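Local structure of beta-Ala-His dipeptidase (Homo sapiens, 3DLJ) at residues A[225-230]-A[362-367]; A[259-264]-A[268-273]; A[291-296]-A[314-319]; A[349-354]-A[366-371]; A[391-396]-A[426-431]. The protein hydrolyses Xaa-His dipeptides, above all carnosine and anserine, as a secreted zinc-dependent peptidase of the M20 family that binds two zinc ions per subunit. All blocks are in the same frame, centred on the assembly; numbering follows the deposited sequence.

Interaction 1: A[225-230]-A[362-367]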
# COMPACT_ATOMS: atom_id res chain seq x y z
N SER A 225 7.03 -11.83 2.56
CA SER A 225 7.47 -12.45 3.79
C SER A 225 8.52 -11.54 4.44
O SER A 225 9.56 -11.25 3.86
CB SER A 225 7.98 -13.87 3.51
OG SER A 225 8.95 -13.85 2.49
N TYR A 226 8.20 -11.05 5.63
CA TYR A 226 9.05 -10.15 6.35
C TYR A 226 9.84 -10.92 7.43
O TYR A 226 9.24 -11.60 8.27
CB TYR A 226 8.21 -9.02 6.97
CG TYR A 226 9.02 -7.73 7.14
CD1 TYR A 226 8.98 -6.72 6.18
CD2 TYR A 226 9.85 -7.56 8.26
CE1 TYR A 226 9.73 -5.55 6.33
CE2 TYR A 226 10.60 -6.41 8.42
CZ TYR A 226 10.54 -5.42 7.46
OH TYR A 226 11.28 -4.30 7.69
N PHE A 227 11.16 -10.82 7.38
CA PHE A 227 12.04 -11.51 8.32
C PHE A 227 12.75 -10.53 9.25
O PHE A 227 13.13 -9.43 8.86
CB PHE A 227 13.06 -12.40 7.58
CG PHE A 227 12.43 -13.58 6.88
CD1 PHE A 227 11.94 -13.46 5.58
CD2 PHE A 227 12.33 -14.80 7.52
CE1 PHE A 227 11.34 -14.53 4.95
CE2 PHE A 227 11.74 -15.89 6.88
CZ PHE A 227 11.24 -15.75 5.59
N MET A 228 12.88 -10.94 10.50
CA MET A 228 13.70 -10.27 11.47
C MET A 228 14.75 -11.25 11.89
O MET A 228 14.44 -12.40 12.20
CB MET A 228 12.84 -9.86 12.66
CG MET A 228 11.76 -8.83 12.27
SD MET A 228 11.07 -8.10 13.76
CE MET A 228 9.94 -6.96 13.01
N VAL A 229 16.02 -10.83 11.89
CA VAL A 229 17.12 -11.69 12.29
C VAL A 229 17.85 -11.04 13.46
O VAL A 229 18.62 -10.10 13.26
CB VAL A 229 18.13 -11.92 11.13
CG1 VAL A 229 19.26 -12.91 11.54
CG2 VAL A 229 17.43 -12.40 9.87
N GLU A 230 17.61 -11.56 14.66
CA GLU A 230 18.26 -11.08 15.86
C GLU A 230 19.57 -11.82 16.14
O GLU A 230 19.61 -13.05 16.17
CB GLU A 230 17.31 -11.15 17.05
CG GLU A 230 17.82 -10.45 18.32
CD GLU A 230 16.98 -10.79 19.57
OE1 GLU A 230 16.98 -11.95 20.01
OE2 GLU A 230 16.33 -9.89 20.13
N SER A 362 4.99 -21.06 3.95
CA SER A 362 5.58 -21.92 4.97
C SER A 362 6.89 -22.50 4.52
O SER A 362 7.79 -22.68 5.34
CB SER A 362 4.60 -23.04 5.40
OG SER A 362 3.41 -22.46 5.91
N ALA A 363 6.99 -22.84 3.22
CA ALA A 363 8.25 -23.34 2.65
C ALA A 363 9.33 -22.26 2.64
O ALA A 363 10.47 -22.51 3.02
CB ALA A 363 8.04 -23.93 1.24
N VAL A 364 8.96 -21.05 2.21
CA VAL A 364 9.85 -19.89 2.21
C VAL A 364 10.36 -19.63 3.63
O VAL A 364 11.57 -19.46 3.83
CB VAL A 364 9.16 -18.64 1.59
CG1 VAL A 364 9.99 -17.38 1.77
CG2 VAL A 364 8.86 -18.89 0.10
N GLU A 365 9.47 -19.63 4.61
CA GLU A 365 9.88 -19.49 6.01
C GLU A 365 10.92 -20.56 6.40
O GLU A 365 11.98 -20.23 6.96
CB GLU A 365 8.66 -19.50 6.93
CG GLU A 365 8.97 -19.65 8.42
CD GLU A 365 7.71 -19.60 9.30
OE1 GLU A 365 6.73 -20.34 9.02
OE2 GLU A 365 7.72 -18.83 10.29
N LYS A 366 10.63 -21.82 6.08
CA LYS A 366 11.58 -22.92 6.37
C LYS A 366 12.91 -22.72 5.66
O LYS A 366 13.96 -22.86 6.27
CB LYS A 366 11.01 -24.28 5.99
CG LYS A 366 10.47 -25.09 7.14
N GLN A 367 12.87 -22.44 4.36
CA GLN A 367 14.09 -22.26 3.57
C GLN A 367 14.99 -21.14 4.06
O GLN A 367 16.19 -21.32 4.19
CB GLN A 367 13.76 -22.07 2.09
CG GLN A 367 13.18 -23.34 1.48
CD GLN A 367 12.45 -23.10 0.17
OE1 GLN A 367 11.94 -22.01 -0.12
NE2 GLN A 367 12.37 -24.14 -0.63
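F227 and S225, two residues apart on strand 216-232, meet the first turns of helix 361-377 at V364 and E365. The apolar part belongs to F227. Its ring reaches the helix with the far end: CZ lies 4.0 Å from E365 CA, which sits at the ring edge near its plane, so the ring pushes its rim against the helix backbone. CZ also comes to 4.3 Å from V364 CG1, a looser touch. With CG beside the backbone N and anti to the carbonyl carbon (chi1 -68°), the ring leaves the sheet toward the helix. The same CZ passes 4.1 Å from V364 O, an oblique carbon-to-oxygen approach.

The polar residue S225 also meets the helix by contact alone: its OG stands 3.7 Å from V364 CG1, while its hydrogen bond goes to I353 O on the neighbouring strand 346-355. The hydroxyl is thus satisfied within the sheet and can lie against a methyl group in a buried place. V364 turns CG1 anti to its backbone N (chi1 171°), which brings this one branch near both strand residues. E365 lies at the margin; its side chain touches M389 of strand 384-397, and its carbonyl O accepts a bond from T369 OG1 one turn on.

The axes of segments 225-230 and 362-367 approach to 10.0 Å, their N-to-C directions 26° apart. Helix 361-377 joins strands 346-355 and 384-397, which flank strand 216-232 on its two sides, so the helix lies over the intervening strand: a split beta-alpha-beta unit, as in the lid (dimerisation) domain of M20 peptidases.

Interaction 2: A[259-264]-A[268-273]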
# COMPACT_ATOMS: atom_id res chain seq x y z
N GLY A 259 24.44 -10.39 4.21
CA GLY A 259 25.22 -10.48 2.99
C GLY A 259 25.16 -11.81 2.26
O GLY A 259 25.66 -11.92 1.15
N SER A 260 24.54 -12.81 2.88
CA SER A 260 24.44 -14.16 2.32
C SER A 260 23.13 -14.40 1.52
O SER A 260 22.91 -15.49 1.01
CB SER A 260 24.51 -15.17 3.48
OG SER A 260 23.23 -15.26 4.12
N LEU A 261 22.29 -13.37 1.42
CA LEU A 261 20.90 -13.51 0.96
C LEU A 261 20.67 -13.29 -0.54
O LEU A 261 19.83 -13.95 -1.12
CB LEU A 261 19.97 -12.57 1.75
CG LEU A 261 19.72 -12.90 3.24
CD1 LEU A 261 19.14 -11.68 3.95
CD2 LEU A 261 18.87 -14.15 3.48
N VAL A 262 21.42 -12.36 -1.13
CA VAL A 262 21.18 -11.92 -2.51
C VAL A 262 22.52 -11.57 -3.16
O VAL A 262 23.46 -11.13 -2.49
CB VAL A 262 20.15 -10.73 -2.55
CG1 VAL A 262 20.70 -9.46 -1.88
CG2 VAL A 262 19.67 -10.43 -3.97
N ASP A 263 22.66 -11.77 -4.47
CA ASP A 263 23.93 -11.38 -5.08
C ASP A 263 23.84 -10.02 -5.80
O ASP A 263 22.79 -9.36 -5.76
CB ASP A 263 24.52 -12.51 -5.93
CG ASP A 263 23.79 -12.74 -7.24
OD1 ASP A 263 22.94 -11.91 -7.63
OD2 ASP A 263 24.08 -13.76 -7.89
N SER A 264 24.94 -9.60 -6.44
CA SER A 264 24.95 -8.27 -7.09
C SER A 264 23.98 -8.15 -8.29
O SER A 264 23.63 -7.04 -8.68
CB SER A 264 26.37 -7.82 -7.47
OG SER A 264 27.03 -8.75 -8.32
N ILE A 268 18.50 -14.17 -5.73
CA ILE A 268 18.37 -14.59 -4.35
C ILE A 268 19.10 -15.91 -4.10
O ILE A 268 18.89 -16.89 -4.80
CB ILE A 268 16.88 -14.73 -3.93
CG1 ILE A 268 16.10 -13.43 -4.20
CG2 ILE A 268 16.78 -15.16 -2.43
CD1 ILE A 268 14.56 -13.56 -4.18
N LEU A 269 19.92 -15.93 -3.06
CA LEU A 269 20.83 -17.03 -2.77
C LEU A 269 20.31 -18.08 -1.78
O LEU A 269 20.98 -19.08 -1.53
CB LEU A 269 22.19 -16.47 -2.30
CG LEU A 269 22.98 -15.64 -3.35
CD1 LEU A 269 24.25 -14.98 -2.75
CD2 LEU A 269 23.37 -16.50 -4.57
N VAL A 270 19.12 -17.87 -1.20
CA VAL A 270 18.49 -18.86 -0.33
C VAL A 270 18.14 -20.10 -1.16
O VAL A 270 17.40 -19.97 -2.13
CB VAL A 270 17.21 -18.27 0.35
CG1 VAL A 270 16.44 -19.35 1.13
CG2 VAL A 270 17.58 -17.05 1.23
N PRO A 271 18.72 -21.28 -0.82
CA PRO A 271 18.34 -22.49 -1.59
C PRO A 271 16.84 -22.86 -1.50
O PRO A 271 16.23 -22.75 -0.42
CB PRO A 271 19.23 -23.60 -1.00
CG PRO A 271 20.40 -22.84 -0.34
CD PRO A 271 19.77 -21.56 0.18
N GLY A 272 16.27 -23.27 -2.63
CA GLY A 272 14.86 -23.61 -2.74
C GLY A 272 13.94 -22.48 -3.21
O GLY A 272 12.85 -22.74 -3.67
N ILE A 273 14.37 -21.24 -3.10
CA ILE A 273 13.48 -20.09 -3.37
C ILE A 273 12.82 -20.04 -4.77
O ILE A 273 11.73 -19.50 -4.92
CB ILE A 273 14.16 -18.73 -2.99
CG1 ILE A 273 14.01 -18.47 -1.49
CG2 ILE A 273 13.47 -17.54 -3.68
CD1 ILE A 273 12.66 -17.86 -1.09
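L269 and L261 fix the turn-back of this loop: L269 N gives a hydrogen bond to L261 O at 2.8 Å, almost straight (170° at the hydrogen), with the donor well above the carbonyl plane. The same oxygen is approached by I268 CA at 3.6 Å in a CH...O contact and is brushed by I268 CG2. On the packed side L261 and V270 lie side by side, pointing the same way, CD2 to CG2 at 3.9 Å; L261 also touches F351 and L325 of the sheet, and V270 reaches H371 of helix 361-377.

V262 and I268 form a single beta bridge in the loop between helices 250-258 and 282-289, and a type II turn follows from V270 to I273, closed by a weak hydrogen bond from I273 N to V270 O. G272 holds the positive phi of that turn, where a CB would jam against the carbonyl O of P271.

The outer side faces solvent: L269 is exposed, yet its side chain lies along the other backbone, CD1 3.8 Å from V262 C and 4.0 Å from D263 CB, while its CB lies 3.5 Å from S260 O. D263 turns its carboxylate to its own loop, where OD1 accepts bonds from S265 N and H267 N.

Interaction 3: A[291-296]-A[314-319]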
# COMPACT_ATOMS: atom_id res chain seq x y z
N ILE A 291 2.33 -4.38 -22.94
CA ILE A 291 2.26 -3.30 -21.95
C ILE A 291 3.01 -2.07 -22.48
O ILE A 291 4.03 -2.22 -23.16
CB ILE A 291 2.83 -3.72 -20.57
CG1 ILE A 291 2.04 -4.91 -19.99
CG2 ILE A 291 2.87 -2.54 -19.62
CD1 ILE A 291 0.74 -4.56 -19.29
N HIS A 292 2.50 -0.88 -22.17
CA HIS A 292 3.09 0.38 -22.66
C HIS A 292 3.99 1.02 -21.61
O HIS A 292 3.51 1.58 -20.64
CB HIS A 292 1.99 1.35 -23.11
CG HIS A 292 1.22 0.88 -24.30
ND1 HIS A 292 -0.06 0.37 -24.22
CD2 HIS A 292 1.56 0.82 -25.62
CE1 HIS A 292 -0.48 0.03 -25.43
NE2 HIS A 292 0.49 0.29 -26.29
N LEU A 293 5.31 0.91 -21.82
CA LEU A 293 6.28 1.47 -20.88
C LEU A 293 7.56 1.88 -21.60
O LEU A 293 8.29 1.04 -22.11
CB LEU A 293 6.59 0.50 -19.73
CG LEU A 293 7.54 0.97 -18.60
CD1 LEU A 293 6.86 1.89 -17.61
CD2 LEU A 293 8.13 -0.21 -17.85
N ASP A 294 7.79 3.19 -21.63
CA ASP A 294 9.03 3.75 -22.14
C ASP A 294 10.04 3.65 -21.02
O ASP A 294 9.86 4.24 -19.95
CB ASP A 294 8.83 5.20 -22.58
CG ASP A 294 10.04 5.76 -23.32
OD1 ASP A 294 11.10 5.99 -22.68
OD2 ASP A 294 9.94 5.96 -24.55
N LEU A 295 11.12 2.92 -21.29
CA LEU A 295 12.15 2.65 -20.29
C LEU A 295 13.06 3.85 -19.99
O LEU A 295 13.64 3.94 -18.90
CB LEU A 295 12.97 1.44 -20.72
CG LEU A 295 13.32 0.54 -19.55
CD1 LEU A 295 12.04 -0.03 -18.91
CD2 LEU A 295 14.22 -0.56 -20.04
N GLU A 296 13.20 4.77 -20.95
CA GLU A 296 13.90 6.03 -20.68
C GLU A 296 13.08 6.97 -19.80
O GLU A 296 13.64 7.71 -19.00
CB GLU A 296 14.31 6.75 -21.97
CG GLU A 296 15.74 6.45 -22.43
CD GLU A 296 16.01 6.93 -23.86
N GLU A 314 11.77 -7.51 -19.03
CA GLU A 314 12.53 -7.94 -17.85
C GLU A 314 12.22 -7.12 -16.62
O GLU A 314 12.05 -7.69 -15.54
CB GLU A 314 14.03 -7.90 -18.13
CG GLU A 314 14.59 -9.14 -18.79
CD GLU A 314 15.97 -8.89 -19.41
OE1 GLU A 314 16.10 -7.93 -20.22
OE2 GLU A 314 16.92 -9.64 -19.08
N ILE A 315 12.15 -5.79 -16.79
CA ILE A 315 11.81 -4.86 -15.70
C ILE A 315 10.46 -5.19 -15.07
O ILE A 315 10.36 -5.31 -13.84
CB ILE A 315 11.77 -3.37 -16.19
CG1 ILE A 315 13.16 -2.89 -16.64
CG2 ILE A 315 11.10 -2.45 -15.13
CD1 ILE A 315 14.15 -2.86 -15.53
N LEU A 316 9.44 -5.32 -15.91
CA LEU A 316 8.07 -5.54 -15.45
C LEU A 316 7.87 -6.91 -14.81
O LEU A 316 7.23 -7.01 -13.75
CB LEU A 316 7.08 -5.34 -16.60
CG LEU A 316 6.88 -3.89 -17.07
CD1 LEU A 316 5.85 -3.87 -18.18
CD2 LEU A 316 6.45 -3.01 -15.93
N MET A 317 8.45 -7.94 -15.43
CA MET A 317 8.43 -9.29 -14.88
C MET A 317 9.12 -9.40 -13.53
O MET A 317 8.64 -10.12 -12.63
CB MET A 317 9.05 -10.29 -15.85
CG MET A 317 8.22 -10.56 -17.10
SD MET A 317 8.96 -11.92 -18.02
CE MET A 317 8.22 -11.65 -19.65
N HIS A 318 10.24 -8.70 -13.37
CA HIS A 318 10.94 -8.74 -12.08
C HIS A 318 10.20 -8.04 -10.94
O HIS A 318 10.36 -8.39 -9.77
CB HIS A 318 12.42 -8.35 -12.23
CG HIS A 318 13.25 -9.49 -12.70
ND1 HIS A 318 13.39 -9.81 -14.04
CD2 HIS A 318 13.91 -10.46 -12.02
CE1 HIS A 318 14.12 -10.90 -14.16
NE2 HIS A 318 14.45 -11.32 -12.95
N LEU A 319 9.36 -7.09 -11.32
CA LEU A 319 8.42 -6.41 -10.45
C LEU A 319 7.16 -7.23 -10.14
O LEU A 319 6.63 -7.18 -9.01
CB LEU A 319 7.97 -5.10 -11.13
CG LEU A 319 8.92 -3.91 -11.20
CD1 LEU A 319 8.18 -2.66 -11.70
CD2 LEU A 319 9.56 -3.66 -9.80
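L316 reaches I291 and L293 of 291-296, each with a different methyl group. CD1 presses on I291 CG2 at 3.6 Å, and CD2 meets L293 CD2 at 3.8 Å. The side chain leaves the helix beside its backbone N, and chi2 of -179° extends CD1 toward I291 and leaves CD2 to turn to L293. L293, with CG anti to its backbone N (chi1 -176°), brings one methyl in at a slant to L316; I291 offers its CG2 branch to the same leucine.

One residue earlier on the helix, I315 makes a second, separate touch: its CG1 lies 3.8 Å from L295 CD1, the two chains crossing obliquely. L295 thus uses the end of its side chain. The interface is wholly apolar. Cut back to an alanine, L316 would lose both methyls, which would probably leave I291 and L293 without their common partner and open a gap between loop and helix.

D294 occupies the N-cap of helix 295-302, its OD1 accepting from E297 N and capping the helix that starts at L295. I315 also leans on Y298 of that helix, and L316 on Y288 of helix 282-289, so helix 312-320 packs against the two helices just before it in the chain, 282-289 and 295-302, with the linking loop 291-294 laid across the same flank.

Interaction 4: A[349-354]-A[366-371]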
# COMPACT_ATOMS: atom_id res chain seq x y z
N GLY A 349 18.39 -7.54 12.08
CA GLY A 349 18.34 -7.25 10.67
C GLY A 349 16.92 -7.41 10.17
O GLY A 349 16.19 -8.28 10.64
N LYS A 350 16.52 -6.58 9.20
CA LYS A 350 15.18 -6.65 8.60
C LYS A 350 15.28 -6.77 7.09
O LYS A 350 16.00 -6.01 6.43
CB LYS A 350 14.36 -5.41 8.94
CG LYS A 350 14.48 -4.92 10.38
CD LYS A 350 13.47 -5.52 11.32
CE LYS A 350 13.78 -5.06 12.75
NZ LYS A 350 12.95 -3.89 13.16
N PHE A 351 14.53 -7.72 6.55
CA PHE A 351 14.47 -7.92 5.12
C PHE A 351 13.20 -8.68 4.77
O PHE A 351 12.58 -9.29 5.63
CB PHE A 351 15.74 -8.66 4.60
CG PHE A 351 15.80 -10.14 4.98
CD1 PHE A 351 15.27 -11.11 4.13
CD2 PHE A 351 16.37 -10.55 6.17
CE1 PHE A 351 15.33 -12.46 4.44
CE2 PHE A 351 16.44 -11.91 6.50
CZ PHE A 351 15.93 -12.86 5.63
N SER A 352 12.81 -8.62 3.51
CA SER A 352 11.61 -9.31 3.08
C SER A 352 11.78 -9.85 1.68
O SER A 352 12.59 -9.37 0.90
CB SER A 352 10.37 -8.39 3.18
OG SER A 352 10.52 -7.20 2.43
N ILE A 353 10.98 -10.86 1.37
CA ILE A 353 10.94 -11.46 0.06
C ILE A 353 9.51 -11.34 -0.46
O ILE A 353 8.56 -11.85 0.14
CB ILE A 353 11.40 -12.95 0.12
CG1 ILE A 353 12.81 -13.06 0.73
CG2 ILE A 353 11.35 -13.59 -1.26
CD1 ILE A 353 13.28 -14.50 1.01
N ARG A 354 9.37 -10.67 -1.59
CA ARG A 354 8.11 -10.60 -2.29
C ARG A 354 7.83 -11.92 -2.96
O ARG A 354 8.71 -12.52 -3.58
CB ARG A 354 8.14 -9.45 -3.28
CG ARG A 354 8.38 -8.10 -2.61
CD ARG A 354 7.11 -7.54 -1.94
NE ARG A 354 7.37 -6.28 -1.22
CZ ARG A 354 6.46 -5.60 -0.51
NH1 ARG A 354 6.81 -4.47 0.10
NH2 ARG A 354 5.21 -6.05 -0.40
N LYS A 366 10.63 -21.82 6.08
CA LYS A 366 11.58 -22.92 6.37
C LYS A 366 12.91 -22.72 5.66
O LYS A 366 13.96 -22.86 6.27
CB LYS A 366 11.01 -24.28 5.99
CG LYS A 366 10.47 -25.09 7.14
N GLN A 367 12.87 -22.44 4.36
CA GLN A 367 14.09 -22.26 3.57
C GLN A 367 14.99 -21.14 4.06
O GLN A 367 16.19 -21.32 4.19
CB GLN A 367 13.76 -22.07 2.09
CG GLN A 367 13.18 -23.34 1.48
CD GLN A 367 12.45 -23.10 0.17
OE1 GLN A 367 11.94 -22.01 -0.12
NE2 GLN A 367 12.37 -24.14 -0.63
N VAL A 368 14.40 -19.98 4.34
CA VAL A 368 15.18 -18.81 4.81
C VAL A 368 15.82 -19.10 6.17
O VAL A 368 16.98 -18.76 6.41
CB VAL A 368 14.33 -17.52 4.87
CG1 VAL A 368 15.12 -16.37 5.45
CG2 VAL A 368 13.82 -17.17 3.47
N THR A 369 15.06 -19.76 7.04
CA THR A 369 15.53 -20.08 8.37
C THR A 369 16.71 -21.01 8.28
O THR A 369 17.77 -20.68 8.82
CB THR A 369 14.41 -20.63 9.25
OG1 THR A 369 13.35 -19.66 9.24
CG2 THR A 369 14.88 -20.81 10.69
N ARG A 370 16.56 -22.12 7.56
CA ARG A 370 17.62 -23.12 7.37
C ARG A 370 18.87 -22.51 6.77
O ARG A 370 19.98 -22.79 7.21
CB ARG A 370 17.16 -24.27 6.46
CG ARG A 370 16.45 -25.40 7.19
N HIS A 371 18.67 -21.67 5.76
CA HIS A 371 19.79 -20.98 5.14
C HIS A 371 20.56 -20.16 6.19
O HIS A 371 21.78 -20.30 6.31
CB HIS A 371 19.31 -20.13 3.97
CG HIS A 371 20.36 -19.22 3.42
ND1 HIS A 371 21.38 -19.66 2.60
CD2 HIS A 371 20.57 -17.89 3.60
CE1 HIS A 371 22.16 -18.64 2.29
NE2 HIS A 371 21.69 -17.56 2.88
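V368 touches strand 346-355 at two places, F351 and I353, one with each of its methyl groups. From CB, which itself stays clear of the strand, the side chain forks at once. CG1, anti to the backbone N (chi1 176°), runs out to the phenyl ring of F351, where it lies 3.6 Å from CZ and 4.0 Å from CE1. The methyl sits at the ring edge in the ring plane, so it meets the rim and not the pi face, and the two side chains approach from opposite directions. CG2, the branch beside the backbone N, goes instead to I353, with CD1 at 3.7 Å; here the two side chains pass alongside each other, running in opposite senses.

The strand side chains are set for this. F351 tucks its CG between backbone N and carbonyl carbon (chi1 72°), while I353 stretches CG1 and CD1 outward. As alternate residues of one strand, they point to the same face of the sheet, and V368 fits its fork against both of their ends. F351 has other neighbours as well: its ring meets that of F227 on strand 216-232 with the planes about 15° apart, and L261 touches it from the loop beyond helix 250-258.

All three residues are buried. H371, on the same helix, has its NE2 hydrogen-bonded to S260 OG, apart from this contact. What joins helix to strand here is therefore dispersion and exclusion of water, carried by methyl groups and a ring rim; such a contact depends on close fit of shape and offers no directional bond to fix its exact register.

Interaction 5: A[391-396]-A[426-431]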
# COMPACT_ATOMS: atom_id res chain seq x y z
N LEU A 391 5.64 -11.71 9.12
CA LEU A 391 4.56 -11.42 8.18
C LEU A 391 4.74 -12.33 6.96
O LEU A 391 5.85 -12.44 6.44
CB LEU A 391 4.64 -9.96 7.81
CG LEU A 391 3.99 -9.32 6.60
CD1 LEU A 391 2.55 -9.65 6.60
CD2 LEU A 391 4.18 -7.82 6.76
N GLY A 392 3.64 -12.96 6.53
CA GLY A 392 3.66 -13.93 5.44
C GLY A 392 2.35 -13.97 4.69
O GLY A 392 1.37 -14.52 5.16
N LEU A 393 2.32 -13.35 3.52
CA LEU A 393 1.08 -13.24 2.76
C LEU A 393 1.26 -13.80 1.36
O LEU A 393 2.27 -13.55 0.71
CB LEU A 393 0.62 -11.79 2.69
CG LEU A 393 0.59 -10.96 3.99
CD1 LEU A 393 0.10 -9.56 3.71
CD2 LEU A 393 -0.24 -11.59 5.14
N HIS A 394 0.26 -14.54 0.92
CA HIS A 394 0.23 -15.06 -0.44
C HIS A 394 -0.11 -13.97 -1.45
O HIS A 394 -0.71 -12.95 -1.09
CB HIS A 394 -0.75 -16.24 -0.54
CG HIS A 394 -0.25 -17.50 0.09
ND1 HIS A 394 0.66 -18.33 -0.54
CD2 HIS A 394 -0.51 -18.07 1.29
CE1 HIS A 394 0.92 -19.36 0.25
NE2 HIS A 394 0.23 -19.23 1.36
N PRO A 395 0.31 -14.14 -2.71
CA PRO A 395 -0.08 -13.20 -3.76
C PRO A 395 -1.56 -13.28 -4.11
O PRO A 395 -2.24 -14.26 -3.79
CB PRO A 395 0.78 -13.61 -4.95
CG PRO A 395 1.22 -14.95 -4.68
CD PRO A 395 1.21 -15.20 -3.22
N TRP A 396 -2.05 -12.24 -4.75
CA TRP A 396 -3.44 -12.14 -5.10
C TRP A 396 -3.54 -11.85 -6.58
O TRP A 396 -2.72 -11.12 -7.15
CB TRP A 396 -4.10 -11.04 -4.26
CG TRP A 396 -5.49 -10.59 -4.73
CD1 TRP A 396 -6.71 -11.06 -4.29
CD2 TRP A 396 -5.79 -9.57 -5.70
NE1 TRP A 396 -7.73 -10.41 -4.93
CE2 TRP A 396 -7.20 -9.49 -5.80
CE3 TRP A 396 -5.00 -8.72 -6.48
CZ2 TRP A 396 -7.84 -8.58 -6.66
CZ3 TRP A 396 -5.64 -7.82 -7.33
CH2 TRP A 396 -7.04 -7.75 -7.42
N GLY A 426 3.99 -4.85 -7.88
CA GLY A 426 5.04 -5.48 -7.09
C GLY A 426 4.75 -5.47 -5.61
O GLY A 426 5.29 -6.28 -4.86
N SER A 427 3.89 -4.56 -5.18
CA SER A 427 3.55 -4.43 -3.79
C SER A 427 2.46 -5.41 -3.44
O SER A 427 1.99 -6.17 -4.29
CB SER A 427 3.15 -2.98 -3.47
OG SER A 427 1.94 -2.62 -4.12
N THR A 428 2.04 -5.38 -2.18
CA THR A 428 1.11 -6.35 -1.62
C THR A 428 -0.07 -5.54 -1.12
O THR A 428 0.09 -4.47 -0.49
CB THR A 428 1.78 -7.08 -0.43
OG1 THR A 428 3.02 -7.64 -0.87
CG2 THR A 428 0.92 -8.21 0.13
N ILE A 429 -1.26 -6.00 -1.44
CA ILE A 429 -2.45 -5.33 -0.93
C ILE A 429 -3.24 -6.35 -0.13
O ILE A 429 -4.14 -7.01 -0.65
CB ILE A 429 -3.22 -4.64 -2.05
CG1 ILE A 429 -2.32 -3.53 -2.62
CG2 ILE A 429 -4.53 -4.02 -1.52
CD1 ILE A 429 -2.50 -3.24 -4.08
N PRO A 430 -2.84 -6.54 1.15
CA PRO A 430 -3.32 -7.61 1.99
C PRO A 430 -4.83 -7.58 2.05
O PRO A 430 -5.46 -8.64 2.14
CB PRO A 430 -2.77 -7.25 3.37
CG PRO A 430 -1.61 -6.40 3.12
CD PRO A 430 -1.87 -5.67 1.85
N ILE A 431 -5.39 -6.37 2.03
CA ILE A 431 -6.84 -6.15 2.12
C ILE A 431 -7.58 -6.79 0.95
O ILE A 431 -8.67 -7.32 1.12
CB ILE A 431 -7.16 -4.64 2.26
CG1 ILE A 431 -6.81 -4.14 3.68
CG2 ILE A 431 -8.60 -4.32 1.88
CD1 ILE A 431 -7.72 -4.66 4.78
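T428 OG1 is engaged by several groups: it is hydrogen-bonded to R222 O and has weaker bonds to G223 O and R354 NH2. The hydroxyl is thereby tied to strands 216-232 and 346-355, while the other branch of the threonine is left for L393. OG1 lies beside the backbone N (chi1 -54°), which puts CG2 anti to that N and 3.9 Å from L393 CD1. The polar branch faces the backbone of strand 216-232 and R354, the methyl faces L393.

The same L393 methyl carries the rest of the contact. CD1 rests on the pyrrolidine ring of P430, 3.6 Å from CG and 3.7 Å from CB, coming at a slant onto that corner of the ring. An extended chi2 of 180° sends CD1 out from the strand into the angle between T428 and P430; these two flank I429 on the other segment. Strand 384-397 belongs to the lid sheet of the M20 fold, where L393 pairs with N224 and W396 with T221, and here it borders the metal-bearing side, as in relatives.

P430 follows the N-cap residue I429 and opens helix 430-438, a place suited to a proline because a first-turn residue needs no N-H bond within the helix. Its side chain is about 5 Å from that of E177, the probable proton acceptor, and about 8 Å from a bound zinc ion. Further along, W396 touches A432, K433 and Q436 of helix 430-438 and also L445 of strand 444-445. P395 O accepts a hydrogen bond from K433 NZ, which adds a polar tie between the strand end and the same helix.

Interactions 1 and 4 are the buried ones and use the same helix, 361-377, against adjoining strands of one sheet, their centres about 4 Å apart; interaction 4 rests on methyls and a ring rim, and interaction 1 adds a serine hydroxyl and helix backbone atoms. Interaction 2 borders them through P271, Q367 and H371; being a loop, it adds a backbone hydrogen bond and leaves one leucine exposed. Interaction 3, partly buried and wholly apolar, lies apart from interactions 1, 2 and 4, though its nearest atoms come within about 3 Å of interaction 5. Interaction 5, a surface contact reaching the sheet of interactions 1 and 4, is the one near the zinc site; polar ties surround its apolar core.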